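Local coordinates for flavin-nucleotide-binding protein (Azotobacter vinelandii, PDB 6RK0) that binds FAD and heme b as a flavocytochrome and probably acts as a low-potential terminal oxidase associated with the iron-only nitrogenase, at residues A[47-52]-A[86-91]; A[62-67]-A[164-169]. All coordinates share one frame; numbering follows the deposited sequence.

Interaction 1 of 2, residues A[47-52]-A[86-91]; sequences VGCMMN and QDICLT
Q86 meets M50 through both ends of its carboxamide, which pairs with the backbone of M50 as a strand neighbour would. Its OE1 accepts from the M50 N at 2.9 Å, and its NE2 returns a bond to the M50 O, in the carbonyl plane and on a lone pair. The two bonds use both polar atoms of the amide and fix its rotation. CG lies between the backbone N and the carbonyl carbon (chi1 67°), and beyond it the chain is extended to CD (chi2 -179°), which brings the carboxamide carbon toward M50. The SG of C49 lies beside the same amide, 3.6 Å from Q86 NE2, and also touches I88 CG2 more loosely.

Further along, the ladder is made by the backbone. G48 N gives a nearly straight bond of 2.8 Å to C89 O in an antiparallel hydrogen-bonded pair, while V47 and L90 form the adjoining non-hydrogen-bonded pair. V47 divides its methyls between two partners: CG1 reaches I88 CD1 at 4.0 Å, and CG2 rests on L90 CD1 at 3.9 Å. The G48 O lies 3.3 Å from I88 CB, so the branched side chain of I88 packs on this carbonyl.

The two strands are neighbours in an antiparallel sheet consistent with the split barrel of the pyridoxamine 5'-phosphate oxidase family, and the C89 side chain is about 7 Å from a bound FAD. Strand 54-65 lies beyond 44-51 and strand 108-118 beyond 88-100. Helix 78-82 packs on C49, strand 68-74 meets I88 and L90 through W71, and P55 of the second subunit packs on Q86 and C89.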
loop_
_atom_site.group_PDB
_atom_site.type_symbol
_atom_site.label_atom_id
_atom_site.label_comp_id
_atom_site.label_asym_id
_atom_site.label_seq_id
_atom_site.Cartn_x
_atom_site.Cartn_y
_atom_site.Cartn_z
ATOM N N VAL A 47 6.930 0.035 5.242
ATOM C CA VAL A 47 7.832 0.421 6.330
ATOM C C VAL A 47 8.691 1.588 5.890
ATOM O O VAL A 47 9.368 1.502 4.846
ATOM C CB VAL A 47 8.708 -0.766 6.775
ATOM C CG1 VAL A 47 9.750 -0.315 7.806
ATOM C CG2 VAL A 47 7.850 -1.873 7.338
ATOM N N GLY A 48 8.699 2.654 6.693
ATOM C CA GLY A 48 9.526 3.835 6.424
ATOM C C GLY A 48 10.796 3.752 7.254
ATOM O O GLY A 48 10.749 3.502 8.452
ATOM N N CYS A 49 11.930 3.989 6.597
ATOM C CA CYS A 49 13.222 3.874 7.274
ATOM C C CYS A 49 14.213 4.731 6.501
ATOM O O CYS A 49 14.318 4.603 5.279
ATOM C CB CYS A 49 13.645 2.402 7.324
ATOM S SG CYS A 49 15.123 2.123 8.351
ATOM N N MET A 50 14.964 5.575 7.222
ATOM C CA MET A 50 15.994 6.393 6.590
ATOM C C MET A 50 17.206 5.542 6.267
ATOM O O MET A 50 17.823 4.980 7.184
ATOM C CB MET A 50 16.390 7.520 7.555
ATOM C CG MET A 50 17.647 8.280 7.169
ATOM S SD MET A 50 17.461 9.189 5.651
ATOM C CE MET A 50 15.866 9.780 5.942
ATOM N N MET A 51 17.523 5.413 4.980
ATOM C CA MET A 51 18.646 4.619 4.491
ATOM C C MET A 51 19.260 5.351 3.325
ATOM O O MET A 51 18.534 5.857 2.457
ATOM C CB MET A 51 18.187 3.228 4.035
ATOM C CG MET A 51 17.530 2.430 5.157
ATOM S SD MET A 51 17.026 0.768 4.689
ATOM C CE MET A 51 15.632 1.103 3.585
ATOM N N ASN A 52 20.582 5.458 3.311
ATOM C CA ASN A 52 21.256 6.107 2.199
ATOM C C ASN A 52 20.710 7.508 1.937
ATOM O O ASN A 52 20.569 7.912 0.784
ATOM C CB ASN A 52 21.214 5.248 0.949
ATOM C CG ASN A 52 22.233 5.657 -0.084
ATOM O OD1 ASN A 52 23.237 6.310 0.208
ATOM N ND2 ASN A 52 21.995 5.239 -1.313
ATOM N N GLN A 86 17.139 3.654 14.760
ATOM C CA GLN A 86 16.227 4.760 14.476
ATOM C C GLN A 86 14.797 4.317 14.726
ATOM O O GLN A 86 14.452 3.153 14.525
ATOM C CB GLN A 86 16.366 5.251 13.030
ATOM C CG GLN A 86 15.916 4.225 12.014
ATOM C CD GLN A 86 16.089 4.746 10.606
ATOM O OE1 GLN A 86 15.208 5.460 10.077
ATOM N NE2 GLN A 86 17.239 4.483 10.001
ATOM N N ASP A 87 13.962 5.275 15.103
ATOM C CA ASP A 87 12.534 5.048 15.169
ATOM C C ASP A 87 11.970 5.059 13.744
ATOM O O ASP A 87 12.304 5.930 12.935
ATOM C CB ASP A 87 11.832 6.133 15.988
ATOM C CG ASP A 87 12.049 6.026 17.490
ATOM O OD1 ASP A 87 12.871 5.193 17.947
ATOM O OD2 ASP A 87 11.402 6.804 18.234
ATOM N N ILE A 88 11.121 4.081 13.455
ATOM C CA ILE A 88 10.500 3.903 12.144
ATOM C C ILE A 88 9.001 4.150 12.210
ATOM O O ILE A 88 8.397 4.309 13.276
ATOM C CB ILE A 88 10.828 2.524 11.555
ATOM C CG1 ILE A 88 10.268 1.402 12.437
ATOM C CG2 ILE A 88 12.324 2.398 11.270
ATOM C CD1 ILE A 88 10.266 0.031 11.794
ATOM N N CYS A 89 8.397 4.146 11.019
ATOM C CA CYS A 89 6.946 4.165 10.864
ATOM C C CYS A 89 6.578 2.939 10.047
ATOM O O CYS A 89 7.099 2.751 8.956
ATOM C CB CYS A 89 6.518 5.419 10.119
ATOM S SG CYS A 89 4.730 5.556 9.769
ATOM N N LEU A 90 5.634 2.148 10.538
ATOM C CA LEU A 90 5.074 1.018 9.787
ATOM C C LEU A 90 3.610 1.374 9.522
ATOM O O LEU A 90 2.819 1.537 10.465
ATOM C CB LEU A 90 5.253 -0.278 10.573
ATOM C CG LEU A 90 4.831 -1.557 9.852
ATOM C CD1 LEU A 90 5.582 -2.755 10.427
ATOM C CD2 LEU A 90 3.313 -1.777 9.943
ATOM N N THR A 91 3.260 1.547 8.248
ATOM C CA THR A 91 1.918 1.931 7.846
ATOM C C THR A 91 1.220 0.755 7.198
ATOM O O THR A 91 1.793 0.064 6.339
ATOM C CB THR A 91 1.981 3.134 6.885
ATOM O OG1 THR A 91 2.475 4.240 7.642
ATOM C CG2 THR A 91 0.617 3.449 6.279
#

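Interaction 2 of 2, residues A[62-67]-A[164-169]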
loop_
_atom_site.group_PDB
_atom_site.type_symbol
_atom_site.label_atom_id
_atom_site.label_comp_id
_atom_site.label_asym_id
_atom_site.label_seq_id
_atom_site.Cartn_x
_atom_site.Cartn_y
_atom_site.Cartn_z
ATOM N N PHE A 62 3.554 -8.618 6.775
ATOM C CA PHE A 62 3.714 -8.614 8.226
ATOM C C PHE A 62 2.668 -9.495 8.848
ATOM O O PHE A 62 1.653 -9.826 8.226
ATOM C CB PHE A 62 3.603 -7.181 8.813
ATOM C CG PHE A 62 2.183 -6.683 8.852
ATOM C CD1 PHE A 62 1.539 -6.244 7.700
ATOM C CD2 PHE A 62 1.436 -6.795 10.008
ATOM C CE1 PHE A 62 0.216 -5.902 7.714
ATOM C CE2 PHE A 62 0.095 -6.454 10.037
ATOM C CZ PHE A 62 -0.517 -6.000 8.892
ATOM N N TRP A 63 2.926 -9.870 10.106
ATOM C CA TRP A 63 1.941 -10.618 10.872
ATOM C C TRP A 63 1.922 -10.097 12.305
ATOM O O TRP A 63 2.913 -9.554 12.787
ATOM C CB TRP A 63 2.167 -12.134 10.803
ATOM C CG TRP A 63 3.389 -12.660 11.455
ATOM C CD1 TRP A 63 3.432 -13.345 12.655
ATOM C CD2 TRP A 63 4.755 -12.640 10.964
ATOM N NE1 TRP A 63 4.724 -13.716 12.918
ATOM C CE2 TRP A 63 5.550 -13.327 11.903
ATOM C CE3 TRP A 63 5.372 -12.147 9.805
ATOM C CZ2 TRP A 63 6.941 -13.518 11.707
ATOM C CZ3 TRP A 63 6.744 -12.362 9.598
ATOM C CH2 TRP A 63 7.507 -13.017 10.564
ATOM N N ARG A 64 0.793 -10.262 12.980
ATOM C CA ARG A 64 0.652 -9.811 14.355
ATOM C C ARG A 64 0.640 -11.007 15.291
ATOM O O ARG A 64 -0.026 -12.019 15.025
ATOM C CB ARG A 64 -0.651 -9.032 14.542
ATOM C CG ARG A 64 -0.792 -8.437 15.940
ATOM C CD ARG A 64 -2.052 -7.627 16.150
ATOM N NE ARG A 64 -3.293 -8.390 16.112
ATOM C CZ ARG A 64 -3.818 -8.993 17.172
ATOM N NH1 ARG A 64 -3.198 -8.989 18.353
ATOM N NH2 ARG A 64 -4.995 -9.577 17.057
ATOM N N GLU A 65 1.363 -10.889 16.398
ATOM C CA GLU A 65 1.222 -11.818 17.535
ATOM C C GLU A 65 1.008 -10.961 18.779
ATOM O O GLU A 65 1.930 -10.260 19.218
ATOM C CB GLU A 65 2.454 -12.711 17.706
ATOM C CG GLU A 65 2.793 -13.516 16.487
ATOM C CD GLU A 65 3.949 -14.459 16.712
ATOM O OE1 GLU A 65 4.328 -14.728 17.912
ATOM O OE2 GLU A 65 4.494 -14.988 15.693
ATOM N N GLY A 66 -0.214 -10.973 19.308
ATOM C CA GLY A 66 -0.471 -10.171 20.497
ATOM C C GLY A 66 -0.194 -8.703 20.237
ATOM O O GLY A 66 -0.720 -8.101 19.286
ATOM N N ASP A 67 0.657 -8.111 21.069
ATOM C CA ASP A 67 0.908 -6.680 21.021
ATOM C C ASP A 67 2.121 -6.278 20.178
ATOM O O ASP A 67 2.619 -5.153 20.325
ATOM C CB ASP A 67 1.038 -6.112 22.441
ATOM C CG ASP A 67 2.227 -6.680 23.233
ATOM O OD1 ASP A 67 3.063 -7.455 22.723
ATOM O OD2 ASP A 67 2.319 -6.330 24.426
ATOM N N LEU A 164 7.839 -4.883 16.096
ATOM C CA LEU A 164 7.534 -3.553 16.579
ATOM C C LEU A 164 6.277 -3.634 17.419
ATOM O O LEU A 164 5.292 -4.254 17.020
ATOM C CB LEU A 164 7.306 -2.618 15.385
ATOM C CG LEU A 164 6.975 -1.170 15.664
ATOM C CD1 LEU A 164 8.139 -0.434 16.349
ATOM C CD2 LEU A 164 6.599 -0.453 14.338
ATOM N N SER A 165 6.293 -2.986 18.578
ATOM C CA SER A 165 5.106 -2.869 19.404
ATOM C C SER A 165 3.982 -2.179 18.634
ATOM O O SER A 165 4.204 -1.245 17.867
ATOM C CB SER A 165 5.450 -2.026 20.620
ATOM O OG SER A 165 4.303 -1.730 21.387
ATOM N N ILE A 166 2.749 -2.608 18.912
ATOM C CA ILE A 166 1.579 -1.934 18.370
ATOM C C ILE A 166 1.101 -0.804 19.251
ATOM O O ILE A 166 0.088 -0.171 18.931
ATOM C CB ILE A 166 0.431 -2.911 18.032
ATOM C CG1 ILE A 166 -0.239 -3.442 19.308
ATOM C CG2 ILE A 166 0.904 -4.015 17.138
ATOM C CD1 ILE A 166 -1.441 -4.342 19.038
ATOM N N ALA A 167 1.778 -0.518 20.373
ATOM C CA ALA A 167 1.216 0.405 21.351
ATOM C C ALA A 167 1.181 1.849 20.858
ATOM O O ALA A 167 0.233 2.576 21.167
ATOM C CB ALA A 167 2.022 0.320 22.632
ATOM N N GLU A 168 2.213 2.307 20.150
ATOM C CA GLU A 168 2.276 3.714 19.747
ATOM C C GLU A 168 1.666 3.815 18.349
ATOM O O GLU A 168 2.359 3.879 17.345
ATOM C CB GLU A 168 3.698 4.258 19.806
ATOM C CG GLU A 168 3.686 5.770 19.758
ATOM C CD GLU A 168 5.036 6.432 19.708
ATOM O OE1 GLU A 168 6.084 5.754 19.693
ATOM O OE2 GLU A 168 5.057 7.681 19.635
ATOM N N ALA A 169 0.341 3.779 18.326
ATOM C CA ALA A 169 -0.417 3.619 17.077
ATOM C C ALA A 169 -1.492 4.682 16.935
ATOM O O ALA A 169 -2.202 5.016 17.891
ATOM C CB ALA A 169 -1.143 2.256 17.075
HETATM O O HOH W 1 3.663 -4.036 22.666
#
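I166 lays its side chain over the backbone of the G66-D67 turn, with CG1 3.5 Å from D67 O and CD1 3.8 Å from G66 O. CG1 sits between its own backbone N and carbonyl carbon (chi1 73°), and the extended chi2 sends CD1 on to the CA of D67; R64 CD makes a looser contact with the same methyl. An alanine here would lose CG1, CG2 and CD1, and would probably open a gap beside the G66-D67 backbone and remove this loose apolar contact of R64 CD.

The polar link is made by D67 O, which accepts from I166 N at 2.9 Å, the donor standing above the carbonyl plane. A water that donates to the same oxygen is also hydrogen-bonded to S165 OG at 2.7 Å, so D67 O takes two hydrogen bonds and the water bridges the two segments. S165 OG in turn accepts from A167 N, closing an ST turn that shapes the chain just after strand 159-165.

On the other segment, R64 NH1 bonds to G66 O at 2.8 Å, with that oxygen in the guanidinium plane, and so ties the side chain to the turn on which I166 rests. The guanidinium has a second partner, D40, in a salt bridge from NE.

The contact joins the turn of the beta hairpin formed by strands 54-65 and 68-74 to the end of strand 159-165, which also pairs with strand 68-74. Helix 32-40 packs on both segments, L39 touching I166 and K36 touching R64, while L116 of strand 108-118 packs on I166 and L164.

Interactions 1 and 2 have centres about 15 Å apart and both reach the same antiparallel sheet; their segments alternate along the chain: 47-52, 62-67, 86-91, then 164-169. Strands 44-51 and 54-65 follow each other and pair, so the first segments of the two contacts lie on neighbouring strands. The second segments, on strands 88-100 and 159-165, also meet, L90 CB touching L164 CD2 at 4.0 Å. All four belong to the pyridoxamine 5'-phosphate oxidase-like domain. Interaction 1 is buried, close to FAD and to the second subunit, whereas interaction 2 is partly buried and touches no other chain; together they tie distant parts of the sequence into the sheet that carries the cofactor sites.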